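PDB 7FE6: AvmM from Streptomyces sp. NBRC 109436, which catalyses macrocyclization in alchivemycin A biosynthesis, through a dehydration and Michael-type addition. Local coordinates for residues L62-S67 with L142-G147; W97-P102 with V107-Q112. All coordinates share one frame; numbering follows the deposited sequence.

Contact 1. Residues L62-S67 with L142-G147; sequences LVIWFS and LAFREG
Phe144 points its ring from one sheet of a beta sandwich into the angle between Ile64 and Phe66 of the other. Strand 57-66 belongs to the mixed sheet and strand 135-144 to the antiparallel sheet that faces it; the two short segments run in nearly the same direction, 24° apart, with their axes 12.0 Å from each other. At that separation no hydrogen bond crosses, and the two segments meet here through buried apolar side chains. Phe144 has CG anti to its carbonyl carbon (chi1 -65°), which sends the ring across the gap with its far edge leading. Ile64 comes from the opposite direction and sets its CG2 methyl at that edge, in the plane of the ring, 3.8 Å from Phe144 CZ. Farther along the same strand, Phe66 brings its CZ to 3.8 Å from Phe144 CE1. The two rings meet obliquely, their planes at 40° and their centroids 5.8 Å apart. Phe144 CE1 meets both residues, since Ile64 CG2 is also 4.0 Å from it. An alanine in place of Phe144 is likely to open a gap between the sheets here, leaving the Ile64 methyl and the Phe66 ring without this partner from the facing sheet. Leu72, from a loop, packs on both Ile64 and Phe66, while Ile155 of strand 153-162 touches Leu142. Just past the end of strand 135-144, Arg145 makes a salt bridge to Asp76 through NE. The remaining touch is made by the other branch of Ile64, whose extended chain carries CD1 tip to tip against Leu142, with Ile64 CD1 4.1 Å from Leu142 CD1.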
loop_
_atom_site.group_PDB
_atom_site.type_symbol
_atom_site.label_atom_id
_atom_site.label_comp_id
_atom_site.label_asym_id
_atom_site.label_seq_id
_atom_site.Cartn_x
_atom_site.Cartn_y
_atom_site.Cartn_z
ATOM N N LEU A 62 7.606 -14.645 5.062
ATOM C CA LEU A 62 7.906 -13.306 5.562
ATOM C C LEU A 62 9.401 -13.231 5.842
ATOM O O LEU A 62 9.954 -14.124 6.493
ATOM C CB LEU A 62 7.114 -13.009 6.836
ATOM C CG LEU A 62 6.459 -11.657 7.071
ATOM C CD1 LEU A 62 5.416 -11.333 6.012
ATOM C CD2 LEU A 62 5.818 -11.714 8.419
ATOM N N VAL A 63 10.068 -12.207 5.324
ATOM C CA VAL A 63 11.510 -12.069 5.498
ATOM C C VAL A 63 11.805 -10.818 6.304
ATOM O O VAL A 63 11.317 -9.734 5.976
ATOM C CB VAL A 63 12.249 -12.029 4.154
ATOM C CG1 VAL A 63 13.730 -11.959 4.392
ATOM C CG2 VAL A 63 11.909 -13.257 3.350
ATOM N N ILE A 64 12.578 -10.968 7.373
ATOM C CA ILE A 64 13.031 -9.828 8.160
ATOM C C ILE A 64 14.502 -9.615 7.855
ATOM O O ILE A 64 15.286 -10.566 7.893
ATOM C CB ILE A 64 12.786 -10.029 9.661
ATOM C CG1 ILE A 64 11.293 -10.300 9.902
ATOM C CG2 ILE A 64 13.272 -8.788 10.416
ATOM C CD1 ILE A 64 10.922 -10.457 11.360
ATOM N N TRP A 65 14.865 -8.384 7.514
ATOM C CA TRP A 65 16.182 -8.045 6.990
ATOM C C TRP A 65 16.718 -6.823 7.717
ATOM O O TRP A 65 16.010 -5.820 7.858
ATOM C CB TRP A 65 16.121 -7.782 5.483
ATOM C CG TRP A 65 17.410 -7.241 4.865
ATOM C CD1 TRP A 65 18.628 -7.867 4.814
ATOM C CD2 TRP A 65 17.571 -5.998 4.147
ATOM N NE1 TRP A 65 19.542 -7.076 4.137
ATOM C CE2 TRP A 65 18.917 -5.931 3.715
ATOM C CE3 TRP A 65 16.713 -4.932 3.844
ATOM C CZ2 TRP A 65 19.420 -4.850 3.000
ATOM C CZ3 TRP A 65 17.215 -3.858 3.130
ATOM C CH2 TRP A 65 18.557 -3.827 2.717
ATOM N N PHE A 66 17.954 -6.912 8.190
ATOM C CA PHE A 66 18.686 -5.758 8.709
ATOM C C PHE A 66 19.810 -5.433 7.738
ATOM O O PHE A 66 20.654 -6.286 7.457
ATOM C CB PHE A 66 19.254 -6.022 10.106
ATOM C CG PHE A 66 18.214 -6.081 11.205
ATOM C CD1 PHE A 66 16.873 -5.868 10.937
ATOM C CD2 PHE A 66 18.593 -6.344 12.520
ATOM C CE1 PHE A 66 15.926 -5.922 11.955
ATOM C CE2 PHE A 66 17.647 -6.396 13.542
ATOM C CZ PHE A 66 16.308 -6.187 13.255
ATOM N N SER A 67 19.825 -4.204 7.236
ATOM C CA SER A 67 20.845 -3.812 6.280
ATOM C C SER A 67 22.154 -3.409 6.946
ATOM O O SER A 67 23.177 -3.308 6.254
ATOM C CB SER A 67 20.351 -2.645 5.438
ATOM O OG SER A 67 20.385 -1.472 6.215
ATOM N N LEU A 142 4.333 -9.056 16.038
ATOM C CA LEU A 142 5.780 -9.022 15.944
ATOM C C LEU A 142 6.333 -8.133 17.039
ATOM O O LEU A 142 5.781 -7.064 17.327
ATOM C CB LEU A 142 6.235 -8.498 14.591
ATOM C CG LEU A 142 7.736 -8.355 14.377
ATOM C CD1 LEU A 142 8.428 -9.695 14.542
ATOM C CD2 LEU A 142 8.002 -7.773 13.007
ATOM N N ALA A 143 7.417 -8.601 17.655
ATOM C CA ALA A 143 8.118 -7.860 18.689
ATOM C C ALA A 143 9.591 -8.224 18.609
ATOM O O ALA A 143 9.937 -9.409 18.597
ATOM C CB ALA A 143 7.548 -8.178 20.080
ATOM N N PHE A 144 10.454 -7.218 18.549
ATOM C CA PHE A 144 11.880 -7.458 18.681
ATOM C C PHE A 144 12.280 -7.298 20.132
ATOM O O PHE A 144 11.696 -6.500 20.869
ATOM C CB PHE A 144 12.686 -6.510 17.811
ATOM C CG PHE A 144 12.460 -6.715 16.356
ATOM C CD1 PHE A 144 13.241 -7.625 15.642
ATOM C CD2 PHE A 144 11.451 -6.031 15.696
ATOM C CE1 PHE A 144 13.025 -7.822 14.284
ATOM C CE2 PHE A 144 11.232 -6.227 14.344
ATOM C CZ PHE A 144 12.015 -7.118 13.638
ATOM N N ARG A 145 13.271 -8.079 20.551
ATOM C CA ARG A 145 13.711 -7.965 21.925
ATOM C C ARG A 145 14.289 -6.573 22.153
ATOM O O ARG A 145 14.804 -5.932 21.233
ATOM C CB ARG A 145 14.746 -9.049 22.257
ATOM C CG ARG A 145 16.059 -8.925 21.495
ATOM C CD ARG A 145 17.077 -9.967 21.961
ATOM N NE ARG A 145 18.393 -9.778 21.354
ATOM C CZ ARG A 145 19.243 -8.823 21.719
ATOM N NH1 ARG A 145 18.909 -7.964 22.674
ATOM N NH2 ARG A 145 20.423 -8.714 21.127
ATOM N N GLU A 146 14.160 -6.095 23.387
ATOM C CA GLU A 146 14.779 -4.839 23.772
ATOM C C GLU A 146 16.279 -4.916 23.539
ATOM O O GLU A 146 16.896 -5.979 23.661
ATOM C CB GLU A 146 14.496 -4.555 25.243
ATOM C CG GLU A 146 13.108 -4.033 25.514
ATOM C CD GLU A 146 12.843 -3.837 26.998
ATOM O OE1 GLU A 146 13.809 -3.930 27.793
ATOM O OE2 GLU A 146 11.670 -3.561 27.358
ATOM N N GLY A 147 16.877 -3.778 23.219
ATOM C CA GLY A 147 18.311 -3.741 23.097
ATOM C C GLY A 147 18.861 -4.115 21.742
ATOM O O GLY A 147 20.085 -4.232 21.604
#

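Contact 2. Residues W97-P102 with V107-Q112; sequences WDPQFP and VHIACQ
The imidazole of His108 carries Gln100 CB over one face in a CH-pi contact, 3.4 Å from CB to the ring centroid, while its edge meets Trp97 CZ3 and Pro102 CG. Its CG lies between the backbone N and the carbonyl carbon (chi1 72°), a turn that brings the ring over to the loop. The indole of Trp97 has the Ala110 methyl at its edge, and over the centre of one face stands Gln100 NE2, 3.4 Å above the plane. That amide is steered there by a bend in the Gln100 chain and held by a bond from Gln100 NE2 to Asp98 O of 2.9 Å, the donor standing above the carbonyl plane. At the other end of the contact the Phe101 ring takes Val107 CG2 over a face, 3.7 Å from Phe101 CE2, and Pro99 CB touches the same methyl as well as Ile109 CD1.

Between these two groups of side chains the backbones run roughly antiparallel. Gln100 and His108 form a single hydrogen-bonded bridge: Gln100 N reaches His108 O at 3.1 Å, and His108 N returns to Gln100 O at 2.9 Å. Trp97 N adds a bond to Ala110 O of 2.8 Å; just before, Lys95 bonds to the Gln112 backbone. An irregular loop thus folds back along an edge strand without becoming a further regular one. Strand 107-113 is outermost in its sheet within this chain; segment 97-102 borders one side, and strand 57-66 pairs with the other through the backbones of Val107, Ile109 and Cys111.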
loop_
_atom_site.group_PDB
_atom_site.type_symbol
_atom_site.label_atom_id
_atom_site.label_comp_id
_atom_site.label_asym_id
_atom_site.label_seq_id
_atom_site.Cartn_x
_atom_site.Cartn_y
_atom_site.Cartn_z
ATOM N N TRP A 97 14.094 -20.366 7.133
ATOM C CA TRP A 97 15.360 -20.536 6.451
ATOM C C TRP A 97 16.487 -20.127 7.394
ATOM O O TRP A 97 16.287 -19.375 8.351
ATOM C CB TRP A 97 15.370 -19.714 5.163
ATOM C CG TRP A 97 16.342 -20.172 4.141
ATOM C CD1 TRP A 97 17.071 -21.319 4.154
ATOM C CD2 TRP A 97 16.693 -19.488 2.933
ATOM N NE1 TRP A 97 17.865 -21.395 3.034
ATOM C CE2 TRP A 97 17.652 -20.282 2.266
ATOM C CE3 TRP A 97 16.300 -18.274 2.353
ATOM C CZ2 TRP A 97 18.216 -19.907 1.045
ATOM C CZ3 TRP A 97 16.861 -17.905 1.142
ATOM C CH2 TRP A 97 17.810 -18.722 0.499
ATOM N N ASP A 98 17.670 -20.673 7.145
ATOM C CA ASP A 98 18.847 -20.271 7.897
ATOM C C ASP A 98 19.229 -18.835 7.544
ATOM O O ASP A 98 18.948 -18.371 6.432
ATOM C CB ASP A 98 20.022 -21.198 7.615
ATOM C CG ASP A 98 19.913 -22.501 8.357
ATOM O OD1 ASP A 98 19.202 -22.540 9.379
ATOM O OD2 ASP A 98 20.577 -23.471 7.956
ATOM N N PRO A 99 19.904 -18.113 8.482
ATOM C CA PRO A 99 20.349 -16.743 8.196
ATOM C C PRO A 99 20.979 -16.600 6.824
ATOM O O PRO A 99 21.701 -17.487 6.371
ATOM C CB PRO A 99 21.380 -16.473 9.302
ATOM C CG PRO A 99 20.976 -17.346 10.434
ATOM C CD PRO A 99 20.328 -18.565 9.827
ATOM N N GLN A 100 20.637 -15.530 6.118
ATOM C CA GLN A 100 21.216 -15.217 4.821
ATOM C C GLN A 100 21.932 -13.880 4.926
ATOM O O GLN A 100 21.467 -12.973 5.618
ATOM C CB GLN A 100 20.152 -15.166 3.725
ATOM C CG GLN A 100 19.365 -16.453 3.541
ATOM C CD GLN A 100 20.232 -17.599 3.079
ATOM O OE1 GLN A 100 20.914 -17.493 2.054
ATOM N NE2 GLN A 100 20.236 -18.697 3.843
ATOM N N PHE A 101 23.081 -13.766 4.272
ATOM C CA PHE A 101 23.950 -12.605 4.432
ATOM C C PHE A 101 24.188 -12.037 3.044
ATOM O O PHE A 101 25.135 -12.443 2.352
ATOM C CB PHE A 101 25.258 -12.983 5.121
ATOM C CG PHE A 101 25.072 -13.587 6.493
ATOM C CD1 PHE A 101 24.860 -14.954 6.643
ATOM C CD2 PHE A 101 25.104 -12.795 7.628
ATOM C CE1 PHE A 101 24.691 -15.520 7.907
ATOM C CE2 PHE A 101 24.929 -13.347 8.893
ATOM C CZ PHE A 101 24.727 -14.710 9.034
ATOM N N PRO A 102 23.353 -11.087 2.611
ATOM C CA PRO A 102 23.514 -10.506 1.278
ATOM C C PRO A 102 24.862 -9.824 1.139
ATOM O O PRO A 102 25.460 -9.378 2.121
ATOM C CB PRO A 102 22.365 -9.496 1.191
ATOM C CG PRO A 102 21.371 -9.963 2.203
ATOM C CD PRO A 102 22.175 -10.540 3.307
ATOM N N VAL A 107 21.840 -9.144 7.276
ATOM C CA VAL A 107 21.353 -10.507 7.444
ATOM C C VAL A 107 19.842 -10.455 7.259
ATOM O O VAL A 107 19.206 -9.429 7.525
ATOM C CB VAL A 107 21.731 -11.103 8.822
ATOM C CG1 VAL A 107 21.101 -10.295 9.953
ATOM C CG2 VAL A 107 21.310 -12.557 8.909
ATOM N N HIS A 108 19.261 -11.556 6.777
ATOM C CA HIS A 108 17.810 -11.650 6.765
ATOM C C HIS A 108 17.366 -13.041 7.194
ATOM O O HIS A 108 18.069 -14.036 6.995
ATOM C CB HIS A 108 17.223 -11.249 5.396
ATOM C CG HIS A 108 17.453 -12.229 4.285
ATOM N ND1 HIS A 108 16.835 -13.461 4.234
ATOM C CD2 HIS A 108 18.193 -12.137 3.153
ATOM C CE1 HIS A 108 17.191 -14.090 3.128
ATOM N NE2 HIS A 108 18.022 -13.313 2.458
ATOM N N ILE A 109 16.213 -13.087 7.851
ATOM C CA ILE A 109 15.674 -14.314 8.427
ATOM C C ILE A 109 14.343 -14.571 7.723
ATOM O O ILE A 109 13.370 -13.828 7.928
ATOM C CB ILE A 109 15.474 -14.211 9.949
ATOM C CG1 ILE A 109 16.722 -13.679 10.667
ATOM C CG2 ILE A 109 15.136 -15.573 10.518
ATOM C CD1 ILE A 109 17.952 -14.469 10.423
ATOM N N ALA A 110 14.293 -15.617 6.892
ATOM C CA ALA A 110 13.089 -15.966 6.150
ATOM C C ALA A 110 12.223 -16.919 6.970
ATOM O O ALA A 110 12.699 -17.960 7.429
ATOM C CB ALA A 110 13.449 -16.586 4.799
ATOM N N CYS A 111 10.957 -16.547 7.162
ATOM C CA CYS A 111 10.026 -17.280 8.011
ATOM C C CYS A 111 8.795 -17.730 7.240
ATOM O O CYS A 111 8.173 -16.939 6.520
ATOM C CB CYS A 111 9.588 -16.430 9.200
ATOM S SG CYS A 111 10.936 -15.918 10.199
ATOM N N GLN A 112 8.412 -18.981 7.444
ATOM C CA GLN A 112 7.208 -19.517 6.834
ATOM C C GLN A 112 5.996 -19.227 7.717
ATOM O O GLN A 112 5.974 -19.583 8.896
ATOM C CB GLN A 112 7.361 -21.018 6.586
ATOM C CG GLN A 112 6.248 -21.615 5.742
ATOM C CD GLN A 112 6.423 -23.114 5.491
ATOM O OE1 GLN A 112 5.452 -23.824 5.224
ATOM N NE2 GLN A 112 7.666 -23.587 5.526
#

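How the contacts relate
Going from the N terminus, strand 57-66 comes first and supplies one half of contact 1. The chain then crosses to the facing sheet for strands 77-83 and 89-90 and returns through the loop holding 97-102. A four-residue connection later it runs back as strand 107-113, and contact 2 closes that short turn. Strand 135-144 follows in the facing sheet, where contact 1 closes a far longer loop that contains the whole of contact 2. Contact 1 thus ties sheet to sheet, contact 2 a loop to a sheet edge. They join where strand 57-66, which carries half of contact 1, pairs with strand 107-113: a probable hydrogen bond links Ile64 O to Ile109 N at 2.7 Å.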